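Local coordinates for galectin (PDB 3WUC), which probably binds lactose and related beta-galactosides as a proto-type lectin of frog skin, and is seen here with a galactose-glucose disaccharide in its sugar site, at residues 51-56 / 62-67; 75-80 / 109-114; 94-99 / 116-121. All coordinates share one frame; numbering follows the deposited sequence.

Contact 1. Residues 51-56 / 62-67. With GAL (beta-D-galactopyranose), chain D; GLC (alpha-D-glucopyranose), chain C.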
loop_
_atom_site.group_PDB
_atom_site.type_symbol
_atom_site.label_atom_id
_atom_site.label_comp_id
_atom_site.label_asym_id
_atom_site.label_seq_id
_atom_site.Cartn_x
_atom_site.Cartn_y
_atom_site.Cartn_z
ATOM N N ASN B 51 -22.644 1.198 7.705
ATOM C CA ASN B 51 -23.242 2.366 7.227
ATOM C C ASN B 51 -23.082 3.594 8.173
ATOM O O ASN B 51 -23.989 3.966 8.912
ATOM C CB ASN B 51 -24.719 2.106 6.929
ATOM C CG ASN B 51 -25.461 3.255 6.209
ATOM O OD1 ASN B 51 -26.710 3.390 6.485
ATOM N ND2 ASN B 51 -24.817 4.076 5.374
ATOM N N PRO B 52 -21.912 4.220 8.163
ATOM C CA PRO B 52 -21.842 5.444 8.940
ATOM C C PRO B 52 -22.759 6.532 8.392
ATOM O O PRO B 52 -22.801 6.813 7.222
ATOM C CB PRO B 52 -20.354 5.823 8.830
ATOM C CG PRO B 52 -19.594 4.561 8.437
ATOM C CD PRO B 52 -20.639 3.888 7.531
ATOM N N ARG B 53 -23.587 7.112 9.306
ATOM C CA ARG B 53 -24.581 8.123 8.995
ATOM C C ARG B 53 -24.223 9.438 9.660
ATOM O O ARG B 53 -24.191 9.517 10.902
ATOM C CB ARG B 53 -25.926 7.735 9.521
ATOM C CG ARG B 53 -26.427 6.476 8.739
ATOM C CD ARG B 53 -27.619 5.773 9.405
ATOM N NE ARG B 53 -28.110 4.678 8.547
ATOM C CZ ARG B 53 -29.350 4.152 8.604
ATOM N NH1 ARG B 53 -30.228 4.565 9.555
ATOM N NH2 ARG B 53 -29.677 3.212 7.769
ATOM N N PHE B 54 -23.946 10.393 8.801
ATOM C CA PHE B 54 -23.762 11.786 9.264
ATOM C C PHE B 54 -25.137 12.309 9.785
ATOM O O PHE B 54 -25.246 12.771 10.933
ATOM C CB PHE B 54 -23.132 12.674 8.172
ATOM C CG PHE B 54 -21.798 12.216 7.759
ATOM C CD1 PHE B 54 -20.692 12.537 8.511
ATOM C CD2 PHE B 54 -21.638 11.429 6.619
ATOM C CE1 PHE B 54 -19.412 12.126 8.112
ATOM C CE2 PHE B 54 -20.371 11.008 6.235
ATOM C CZ PHE B 54 -19.262 11.390 7.003
ATOM N N GLU B 55 -26.136 12.251 8.938
ATOM C CA GLU B 55 -27.531 12.489 9.318
ATOM C C GLU B 55 -28.464 11.758 8.370
ATOM O O GLU B 55 -28.591 12.124 7.230
ATOM C CB GLU B 55 -27.792 14.017 9.296
ATOM C CG GLU B 55 -28.750 14.484 10.370
ATOM C CD GLU B 55 -28.727 15.994 10.570
ATOM O OE1 GLU B 55 -29.717 16.637 10.156
ATOM O OE2 GLU B 55 -27.718 16.540 11.108
ATOM N N TYR B 56 -29.122 10.729 8.875
ATOM C CA TYR B 56 -30.055 9.952 8.095
ATOM C C TYR B 56 -31.030 9.322 9.022
ATOM O O TYR B 56 -30.679 8.748 10.038
ATOM C CB TYR B 56 -29.282 8.915 7.264
ATOM C CG TYR B 56 -30.104 8.087 6.345
ATOM C CD1 TYR B 56 -30.302 8.509 5.050
ATOM C CD2 TYR B 56 -30.656 6.889 6.774
ATOM C CE1 TYR B 56 -31.062 7.768 4.215
ATOM C CE2 TYR B 56 -31.437 6.108 5.935
ATOM C CZ TYR B 56 -31.601 6.573 4.637
ATOM O OH TYR B 56 -32.336 5.918 3.718
ATOM N N THR B 62 -23.681 8.474 13.633
ATOM C CA THR B 62 -23.865 7.146 14.181
ATOM C C THR B 62 -23.577 6.114 13.083
ATOM O O THR B 62 -23.990 6.374 11.941
ATOM C CB THR B 62 -25.325 6.962 14.652
ATOM O OG1 THR B 62 -25.561 7.880 15.732
ATOM C CG2 THR B 62 -25.553 5.637 15.207
ATOM N N ILE B 63 -22.881 5.042 13.487
ATOM C CA ILE B 63 -22.690 3.889 12.608
ATOM C C ILE B 63 -23.854 2.945 12.780
ATOM O O ILE B 63 -24.131 2.425 13.880
ATOM C CB ILE B 63 -21.357 3.179 12.845
ATOM C CG1 ILE B 63 -20.213 4.160 12.769
ATOM C CG2 ILE B 63 -21.162 2.108 11.807
ATOM C CD1 ILE B 63 -18.859 3.581 13.105
ATOM N N VAL B 64 -24.528 2.604 11.640
ATOM C CA VAL B 64 -25.495 1.551 11.568
ATOM C C VAL B 64 -24.876 0.338 10.901
ATOM O O VAL B 64 -24.323 0.513 9.767
ATOM C CB VAL B 64 -26.762 2.023 10.818
ATOM C CG1 VAL B 64 -27.658 0.863 10.464
ATOM C CG2 VAL B 64 -27.549 3.018 11.669
ATOM N N LEU B 65 -24.912 -0.801 11.564
ATOM C CA LEU B 65 -24.555 -2.084 10.954
ATOM C C LEU B 65 -25.818 -2.948 10.812
ATOM O O LEU B 65 -26.699 -2.983 11.675
ATOM C CB LEU B 65 -23.508 -2.843 11.735
ATOM C CG LEU B 65 -22.174 -2.188 12.075
ATOM C CD1 LEU B 65 -21.450 -3.210 12.879
ATOM C CD2 LEU B 65 -21.328 -1.678 10.888
ATOM N N ASN B 66 -25.899 -3.684 9.695
ATOM C CA ASN B 66 -27.011 -4.629 9.587
ATOM C C ASN B 66 -26.576 -5.737 8.659
ATOM O O ASN B 66 -25.488 -5.691 8.107
ATOM C CB ASN B 66 -28.279 -3.909 9.040
ATOM C CG ASN B 66 -29.564 -4.556 9.512
ATOM O OD1 ASN B 66 -29.589 -5.690 10.003
ATOM N ND2 ASN B 66 -30.667 -3.804 9.284
ATOM N N SER B 67 -27.436 -6.732 8.554
ATOM C CA SER B 67 -27.332 -7.779 7.551
ATOM C C SER B 67 -28.577 -7.747 6.684
ATOM O O SER B 67 -29.579 -7.170 7.014
ATOM C CB SER B 67 -27.224 -9.102 8.261
ATOM O OG SER B 67 -28.264 -9.306 9.226
HETATM C C1 GAL D . -32.506 1.626 5.848
HETATM C C2 GAL D . -31.788 2.299 4.709
HETATM C C3 GAL D . -30.902 1.314 3.980
HETATM C C4 GAL D . -30.006 0.603 4.988
HETATM C C5 GAL D . -30.894 0.004 6.103
HETATM C C6 GAL D . -30.028 -0.678 7.142
HETATM O O2 GAL D . -32.814 2.740 3.785
HETATM O O3 GAL D . -30.236 1.921 2.908
HETATM O O4 GAL D . -28.992 1.512 5.487
HETATM O O5 GAL D . -31.587 1.065 6.739
HETATM O O6 GAL D . -30.782 -1.176 8.235
HETATM C C1 GLC C . -36.030 3.018 9.584
HETATM C C2 GLC C . -34.564 3.016 10.047
HETATM C C3 GLC C . -33.700 3.234 8.798
HETATM C C4 GLC C . -33.976 2.277 7.632
HETATM C C5 GLC C . -35.481 2.273 7.316
HETATM C C6 GLC C . -35.815 1.158 6.318
HETATM O O1 GLC C . -36.246 4.329 9.130
HETATM O O2 GLC C . -34.348 4.073 10.958
HETATM O O3 GLC C . -32.340 3.007 9.234
HETATM O O4 GLC C . -33.201 2.693 6.483
HETATM O O5 GLC C . -36.243 2.086 8.537
HETATM O O6 GLC C . -35.444 -0.234 6.571
#
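Asn51 faces Val64 across a beta hairpin of the galectin fold, strands 45-53 and 62-69, and the two backbones trade a pair of hydrogen bonds, Asn51 N giving to Val64 O at 2.7 Å. The amide of Asn51 turns to the sugar side, where OD1 lies in the guanidinium plane of Arg53 and is gripped side-on by NE, at 2.8 Å, and NH2; Arg34 NH1 also donates to it. ND2 donates to Phe35 O, and the bonds at both ends hold the amide's rotation. Pro52 looks to the other side, its CB 4.3 Å from Ile63 CG1, beside Phe84. Arg53 then pairs with Thr62 through both backbone bonds, while its side chain, extended from CG to NE, runs back over Val64. Val64 CG2 lies against one face of the guanidinium and Tyr56 CD2 over the centre of the other, so the group is sandwiched; Asp59 adds a salt bridge to NH1. Its edge then donates to the disaccharide, NH2 to galactose O4 at 2.9 Å and NH1 to glucose O3 at 2.6 Å. Farther along the second strand, Asn66 ND2 meets galactose O6 at 2.8 Å in a nearly straight bond, 168°.

Contact 2. Residues 75-80 / 109-114. With GLC (alpha-D-glucopyranose), chain C; GAL (beta-D-galactopyranose), chain D; MLA (malonic acid), chain H.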
loop_
_atom_site.group_PDB
_atom_site.type_symbol
_atom_site.label_atom_id
_atom_site.label_comp_id
_atom_site.label_asym_id
_atom_site.label_seq_id
_atom_site.Cartn_x
_atom_site.Cartn_y
_atom_site.Cartn_z
ATOM N N ILE B 75 -32.041 -6.807 11.996
ATOM C CA ILE B 75 -32.101 -5.743 13.042
ATOM C C ILE B 75 -30.798 -4.903 13.050
ATOM O O ILE B 75 -29.742 -5.491 13.072
ATOM C CB ILE B 75 -32.311 -6.440 14.424
ATOM C CG1 ILE B 75 -33.616 -7.212 14.439
ATOM C CG2 ILE B 75 -32.261 -5.427 15.506
ATOM C CD1 ILE B 75 -33.825 -8.025 15.665
ATOM N N GLU B 76 -30.960 -3.607 13.067
ATOM C CA GLU B 76 -29.819 -2.684 13.059
ATOM C C GLU B 76 -29.071 -2.779 14.384
ATOM O O GLU B 76 -29.647 -2.854 15.479
ATOM C CB GLU B 76 -30.267 -1.294 12.843
ATOM C CG GLU B 76 -30.703 -0.976 11.430
ATOM C CD GLU B 76 -31.325 0.364 11.198
ATOM O OE1 GLU B 76 -31.489 1.230 12.128
ATOM O OE2 GLU B 76 -31.584 0.612 10.021
ATOM N N LYS B 77 -27.764 -2.723 14.310
ATOM C CA LYS B 77 -26.885 -2.485 15.465
ATOM C C LYS B 77 -26.264 -1.117 15.301
ATOM O O LYS B 77 -25.776 -0.721 14.237
ATOM C CB LYS B 77 -25.810 -3.556 15.440
ATOM C CG LYS B 77 -24.801 -3.339 16.599
ATOM C CD LYS B 77 -23.721 -4.407 16.596
ATOM C CE LYS B 77 -22.925 -4.355 17.897
ATOM N NZ LYS B 77 -22.263 -5.658 18.158
ATOM N N LYS B 78 -26.280 -0.301 16.344
ATOM C CA LYS B 78 -25.791 1.042 16.203
ATOM C C LYS B 78 -24.579 1.253 17.116
ATOM O O LYS B 78 -24.554 0.706 18.248
ATOM C CB LYS B 78 -26.869 2.057 16.534
ATOM C CG LYS B 78 -28.125 1.928 15.667
ATOM C CD LYS B 78 -29.173 2.964 16.007
ATOM C CE LYS B 78 -30.476 2.810 15.255
ATOM N NZ LYS B 78 -31.244 4.092 15.158
ATOM N N GLU B 79 -23.619 1.972 16.615
ATOM C CA GLU B 79 -22.354 2.324 17.328
ATOM C C GLU B 79 -22.215 3.872 17.267
ATOM O O GLU B 79 -22.317 4.550 16.225
ATOM C CB GLU B 79 -21.165 1.661 16.621
ATOM C CG GLU B 79 -19.760 2.044 17.011
ATOM C CD GLU B 79 -19.489 1.865 18.507
ATOM O OE1 GLU B 79 -19.096 2.863 19.169
ATOM O OE2 GLU B 79 -19.763 0.742 18.995
ATOM N N THR B 80 -21.872 4.434 18.437
ATOM C CA THR B 80 -21.810 5.841 18.596
ATOM C C THR B 80 -20.426 6.390 18.243
ATOM O O THR B 80 -20.317 7.557 17.995
ATOM C CB THR B 80 -22.078 6.254 20.085
ATOM O OG1 THR B 80 -21.202 5.558 20.976
ATOM C CG2 THR B 80 -23.377 5.837 20.488
ATOM N N GLU B 109 -12.853 -1.317 17.558
ATOM C CA GLU B 109 -13.408 -2.427 16.795
ATOM C C GLU B 109 -14.861 -2.622 17.172
ATOM O O GLU B 109 -15.339 -2.338 18.305
ATOM C CB GLU B 109 -12.692 -3.687 17.126
ATOM C CG GLU B 109 -11.221 -3.649 17.131
ATOM C CD GLU B 109 -10.669 -4.966 17.632
ATOM O OE1 GLU B 109 -11.412 -5.741 18.300
ATOM O OE2 GLU B 109 -9.491 -5.226 17.304
ATOM N N ILE B 110 -15.621 -3.058 16.195
ATOM C CA ILE B 110 -17.025 -3.332 16.387
ATOM C C ILE B 110 -17.227 -4.801 16.038
ATOM O O ILE B 110 -17.039 -5.173 14.893
ATOM C CB ILE B 110 -17.818 -2.424 15.468
ATOM C CG1 ILE B 110 -17.315 -1.005 15.668
ATOM C CG2 ILE B 110 -19.323 -2.505 15.739
ATOM C CD1 ILE B 110 -17.484 -0.618 17.106
ATOM N N PRO B 111 -17.619 -5.650 17.007
ATOM C CA PRO B 111 -17.957 -7.066 16.640
ATOM C C PRO B 111 -19.294 -7.109 15.920
ATOM O O PRO B 111 -20.207 -6.314 16.207
ATOM C CB PRO B 111 -18.012 -7.807 17.999
ATOM C CG PRO B 111 -18.264 -6.707 18.985
ATOM C CD PRO B 111 -17.765 -5.374 18.472
ATOM N N PHE B 112 -19.420 -8.001 14.963
ATOM C CA PHE B 112 -20.681 -8.181 14.297
ATOM C C PHE B 112 -20.787 -9.656 13.980
ATOM O O PHE B 112 -20.165 -10.192 13.043
ATOM C CB PHE B 112 -20.814 -7.274 13.019
ATOM C CG PHE B 112 -22.193 -7.122 12.529
ATOM C CD1 PHE B 112 -23.233 -6.583 13.288
ATOM C CD2 PHE B 112 -22.535 -7.632 11.286
ATOM C CE1 PHE B 112 -24.541 -6.485 12.848
ATOM C CE2 PHE B 112 -23.816 -7.502 10.803
ATOM C CZ PHE B 112 -24.864 -6.970 11.579
ATOM N N THR B 113 -21.593 -10.390 14.755
ATOM C CA THR B 113 -21.645 -11.842 14.579
ATOM C C THR B 113 -22.306 -12.176 13.245
ATOM O O THR B 113 -23.255 -11.459 12.843
ATOM C CB THR B 113 -22.535 -12.473 15.693
ATOM O OG1 THR B 113 -21.992 -12.122 16.949
ATOM C CG2 THR B 113 -22.537 -13.946 15.589
ATOM N N CYS B 114 -21.827 -13.234 12.550
ATOM C CA CYS B 114 -22.462 -13.662 11.331
ATOM C C CYS B 114 -23.928 -14.079 11.641
ATOM O O CYS B 114 -24.103 -14.961 12.487
ATOM C CB CYS B 114 -21.758 -14.819 10.690
ATOM S SG CYS B 114 -20.207 -14.331 9.893
HETATM C C1 GLC C . -36.030 3.018 9.584
HETATM C C2 GLC C . -34.564 3.016 10.047
HETATM C C3 GLC C . -33.700 3.234 8.798
HETATM C C4 GLC C . -33.976 2.277 7.632
HETATM C C5 GLC C . -35.481 2.273 7.316
HETATM C C6 GLC C . -35.815 1.158 6.318
HETATM O O1 GLC C . -36.246 4.329 9.130
HETATM O O2 GLC C . -34.348 4.073 10.958
HETATM O O3 GLC C . -32.340 3.007 9.234
HETATM O O4 GLC C . -33.201 2.693 6.483
HETATM O O5 GLC C . -36.243 2.086 8.537
HETATM O O6 GLC C . -35.444 -0.234 6.571
HETATM C C1 GAL D . -32.506 1.626 5.848
HETATM C C2 GAL D . -31.788 2.299 4.709
HETATM C C3 GAL D . -30.902 1.314 3.980
HETATM C C4 GAL D . -30.006 0.603 4.988
HETATM C C5 GAL D . -30.894 0.004 6.103
HETATM C C6 GAL D . -30.028 -0.678 7.142
HETATM O O2 GAL D . -32.814 2.740 3.785
HETATM O O3 GAL D . -30.236 1.921 2.908
HETATM O O4 GAL D . -28.992 1.512 5.487
HETATM O O5 GAL D . -31.587 1.065 6.739
HETATM O O6 GAL D . -30.782 -1.176 8.235
HETATM C C1 MLA H . -24.118 -8.592 16.867
HETATM O O1A MLA H . -22.997 -9.154 16.858
HETATM O O1B MLA H . -24.389 -7.792 17.819
HETATM C C2 MLA H . -25.205 -9.028 15.848
HETATM C C3 MLA H . -26.248 -9.968 16.499
HETATM O O3A MLA H . -25.987 -10.497 17.594
HETATM O O3B MLA H . -27.326 -10.256 15.939
#
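Lys77 reaches across to Phe112 and Pro111 with a fully extended side chain, CG lying anti to the backbone N (chi1 178°), and this stretch carries the ammonium to the facing strand. There NZ donates to Pro111 O at 2.9 Å, approaching tilted from the carbonyl plane. On the way the aliphatic part of the lysine passes the rim of the Phe112 ring, CD standing 4.0 Å from CD1 near the ring plane, so the aromatic is met at its edge and not over its face. The same ammonium gives a second bond, to malonate O1B at 3.0 Å. The other oxygen of that carboxylate, O1A, accepts from Thr113 N at 2.8 Å, and Arg115 also binds the malonate, which probably came from the crystallisation liquor.

The strands 77-79 and 109-113 run almost exactly antiparallel, but their axes are 9.5 Å apart, because they belong to the two different sheets of the galectin beta-sandwich and meet through side chains along one margin of it. Leu65 of the neighbouring strand packs on both Ile110 and Phe112.

Farther along, in the conformer given here, Ile110 CD1 lies against the bent side chain of Glu79, whose turn at chi2 (55°) lays CG and OE2 over the methyl; CD1 is 3.5 Å from Glu79 CG, while OE1 accepts from Ala81 N. Glu76, on strand 72-79 and pointing away from 109-114, faces the sugar, where OE2 accepts from both glucose O3, at 2.6 Å, and galactose O6.

Contact 3. Residues 94-99 / 116-121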
loop_
_atom_site.group_PDB
_atom_site.type_symbol
_atom_site.label_atom_id
_atom_site.label_comp_id
_atom_site.label_asym_id
_atom_site.label_seq_id
_atom_site.Cartn_x
_atom_site.Cartn_y
_atom_site.Cartn_z
ATOM N N PHE B 94 -12.058 -5.159 7.660
ATOM C CA PHE B 94 -13.027 -6.179 8.106
ATOM C C PHE B 94 -12.331 -7.500 8.248
ATOM O O PHE B 94 -11.820 -8.019 7.258
ATOM C CB PHE B 94 -14.172 -6.286 7.087
ATOM C CG PHE B 94 -14.905 -4.995 6.819
ATOM C CD1 PHE B 94 -14.471 -4.045 5.971
ATOM C CD2 PHE B 94 -16.089 -4.759 7.528
ATOM C CE1 PHE B 94 -15.120 -2.837 5.753
ATOM C CE2 PHE B 94 -16.794 -3.544 7.283
ATOM C CZ PHE B 94 -16.323 -2.651 6.444
ATOM N N ASP B 95 -12.307 -8.061 9.432
ATOM C CA ASP B 95 -11.730 -9.376 9.710
ATOM C C ASP B 95 -12.863 -10.393 9.599
ATOM O O ASP B 95 -13.824 -10.289 10.330
ATOM C CB ASP B 95 -11.210 -9.485 11.155
ATOM C CG ASP B 95 -10.081 -8.639 11.459
ATOM O OD1 ASP B 95 -9.473 -8.133 10.486
ATOM O OD2 ASP B 95 -9.821 -8.462 12.720
ATOM N N PHE B 96 -12.819 -11.295 8.647
ATOM C CA PHE B 96 -13.863 -12.269 8.479
ATOM C C PHE B 96 -13.615 -13.520 9.314
ATOM O O PHE B 96 -12.625 -14.242 9.098
ATOM C CB PHE B 96 -13.920 -12.595 7.026
ATOM C CG PHE B 96 -15.009 -13.553 6.615
ATOM C CD1 PHE B 96 -16.187 -13.635 7.285
ATOM C CD2 PHE B 96 -14.819 -14.306 5.481
ATOM C CE1 PHE B 96 -17.210 -14.548 6.864
ATOM C CE2 PHE B 96 -15.798 -15.185 4.991
ATOM C CZ PHE B 96 -17.024 -15.310 5.693
ATOM N N GLU B 97 -14.514 -13.744 10.313
ATOM C CA GLU B 97 -14.505 -14.911 11.180
ATOM C C GLU B 97 -15.980 -15.167 11.451
ATOM O O GLU B 97 -16.869 -14.384 11.006
ATOM C CB GLU B 97 -13.709 -14.646 12.477
ATOM C CG GLU B 97 -12.269 -14.231 12.242
ATOM C CD GLU B 97 -11.339 -15.336 11.815
ATOM O OE1 GLU B 97 -11.798 -16.476 11.683
ATOM O OE2 GLU B 97 -10.128 -15.065 11.576
ATOM N N ASP B 98 -16.279 -16.213 12.255
ATOM C CA ASP B 98 -17.626 -16.402 12.720
ATOM C C ASP B 98 -18.227 -15.176 13.303
ATOM O O ASP B 98 -19.445 -14.908 13.176
ATOM C CB ASP B 98 -17.660 -17.552 13.798
ATOM C CG ASP B 98 -17.342 -18.946 13.169
ATOM O OD1 ASP B 98 -17.402 -19.121 11.930
ATOM O OD2 ASP B 98 -17.092 -19.902 13.928
ATOM N N CYS B 99 -17.414 -14.395 14.010
ATOM C CA CYS B 99 -17.762 -13.035 14.409
ATOM C C CYS B 99 -16.883 -12.090 13.592
ATOM O O CYS B 99 -15.649 -12.210 13.698
ATOM C CB CYS B 99 -17.481 -12.816 15.840
ATOM S SG CYS B 99 -18.115 -11.219 16.432
ATOM N N PHE B 116 -26.105 -15.304 9.466
ATOM C CA PHE B 116 -26.432 -16.504 8.665
ATOM C C PHE B 116 -25.143 -17.222 8.301
ATOM O O PHE B 116 -24.097 -16.584 8.328
ATOM C CB PHE B 116 -27.301 -16.188 7.424
ATOM C CG PHE B 116 -26.728 -15.149 6.474
ATOM C CD1 PHE B 116 -25.867 -15.509 5.446
ATOM C CD2 PHE B 116 -27.020 -13.799 6.626
ATOM C CE1 PHE B 116 -25.334 -14.527 4.584
ATOM C CE2 PHE B 116 -26.531 -12.857 5.753
ATOM C CZ PHE B 116 -25.664 -13.221 4.766
ATOM N N PRO B 117 -25.168 -18.539 8.030
ATOM C CA PRO B 117 -23.954 -19.241 7.724
ATOM C C PRO B 117 -23.351 -18.738 6.403
ATOM O O PRO B 117 -24.081 -18.522 5.385
ATOM C CB PRO B 117 -24.392 -20.712 7.626
ATOM C CG PRO B 117 -25.530 -20.781 8.610
ATOM C CD PRO B 117 -26.253 -19.511 8.354
ATOM N N ILE B 118 -22.068 -18.441 6.460
ATOM C CA ILE B 118 -21.338 -17.998 5.245
ATOM C C ILE B 118 -19.885 -18.385 5.363
ATOM O O ILE B 118 -19.304 -18.231 6.364
ATOM C CB ILE B 118 -21.501 -16.487 5.002
ATOM C CG1 ILE B 118 -20.789 -16.058 3.705
ATOM C CG2 ILE B 118 -21.038 -15.740 6.233
ATOM C CD1 ILE B 118 -21.262 -14.691 3.234
ATOM N N GLU B 119 -19.301 -18.954 4.320
ATOM C CA GLU B 119 -17.902 -19.367 4.363
ATOM C C GLU B 119 -17.026 -18.504 3.453
ATOM O O GLU B 119 -15.862 -18.500 3.627
ATOM C CB GLU B 119 -17.704 -20.840 4.028
ATOM C CG GLU B 119 -18.092 -21.732 5.259
ATOM C CD GLU B 119 -17.302 -21.365 6.584
ATOM O OE1 GLU B 119 -16.015 -21.359 6.616
ATOM O OE2 GLU B 119 -17.945 -21.091 7.631
ATOM N N VAL B 120 -17.623 -17.821 2.500
ATOM C CA VAL B 120 -16.868 -16.972 1.536
ATOM C C VAL B 120 -17.636 -15.718 1.286
ATOM O O VAL B 120 -18.820 -15.748 0.940
ATOM C CB VAL B 120 -16.588 -17.712 0.209
ATOM C CG1 VAL B 120 -15.783 -16.850 -0.746
ATOM C CG2 VAL B 120 -15.875 -19.014 0.448
ATOM N N ILE B 121 -16.974 -14.579 1.448
ATOM C CA ILE B 121 -17.480 -13.288 0.987
ATOM C C ILE B 121 -16.989 -12.979 -0.369
ATOM O O ILE B 121 -15.782 -12.900 -0.644
ATOM C CB ILE B 121 -17.059 -12.113 1.968
ATOM C CG1 ILE B 121 -17.774 -12.431 3.324
ATOM C CG2 ILE B 121 -17.371 -10.722 1.392
ATOM C CD1 ILE B 121 -17.277 -11.530 4.375
#
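This is an apolar contact at one end of the beta-sandwich, where the ring of Phe96, near the end of strand 89-96, is packed against the turn that leads into strand 120-127. No hydrogen bond links the two segments. The centre of the contact is a CH-pi interaction: Ile121 CD1 sits 3.6 Å from the centroid of the Phe96 ring, only 6° off its normal, with Ile121 CG1 3.8 Å from Phe96 CZ. With CG anti to the backbone N (chi1 -177°), the ring extends from its strand toward 116-121. Its far end fits into the bend at 118-120. CE2 comes 3.6 Å from Glu119 O, the CA of Val120 stands at the ring edge, and Ile118 CG2 approaches CE1 at 4.1 Å. Ile118 and Ile121 also touch Ile47 of strand 45-53, and Leu39 adds to the packing on Ile121. At the surface, the carboxylates of Asp98 and Glu119 come within 4.8 Å of each other (OD1 to OE2), and Lys18 forms salt bridges to both, probably offsetting their repulsion. The contact thus closes one end of the hydrophobic layer between the two sheets of the galectin jelly-roll beta-sandwich.

Overall arrangement
From the N terminus, the first closure is contact 1, where the chain returns through residues 54-61 from strand 45-53 to strand 62-69. Strand 72-79 follows at once and pairs with 62-69, Leu65 N lying 2.8 Å from Lys77 O, so contacts 1 and 2 share one sheet and both touch the disaccharide. Contact 2 opens at 75-80 and closes only at 109-114, bringing in an outer strand of the other sheet. Contact 3 opens within that span, at 94-99, and closes beyond it, at 116-121, so contacts 2 and 3 cross; Asp98 and Cys114 join them through their backbones. Both bridge the two sheets, whereas contact 1 lies within one, about 20 Å between centres from contact 3.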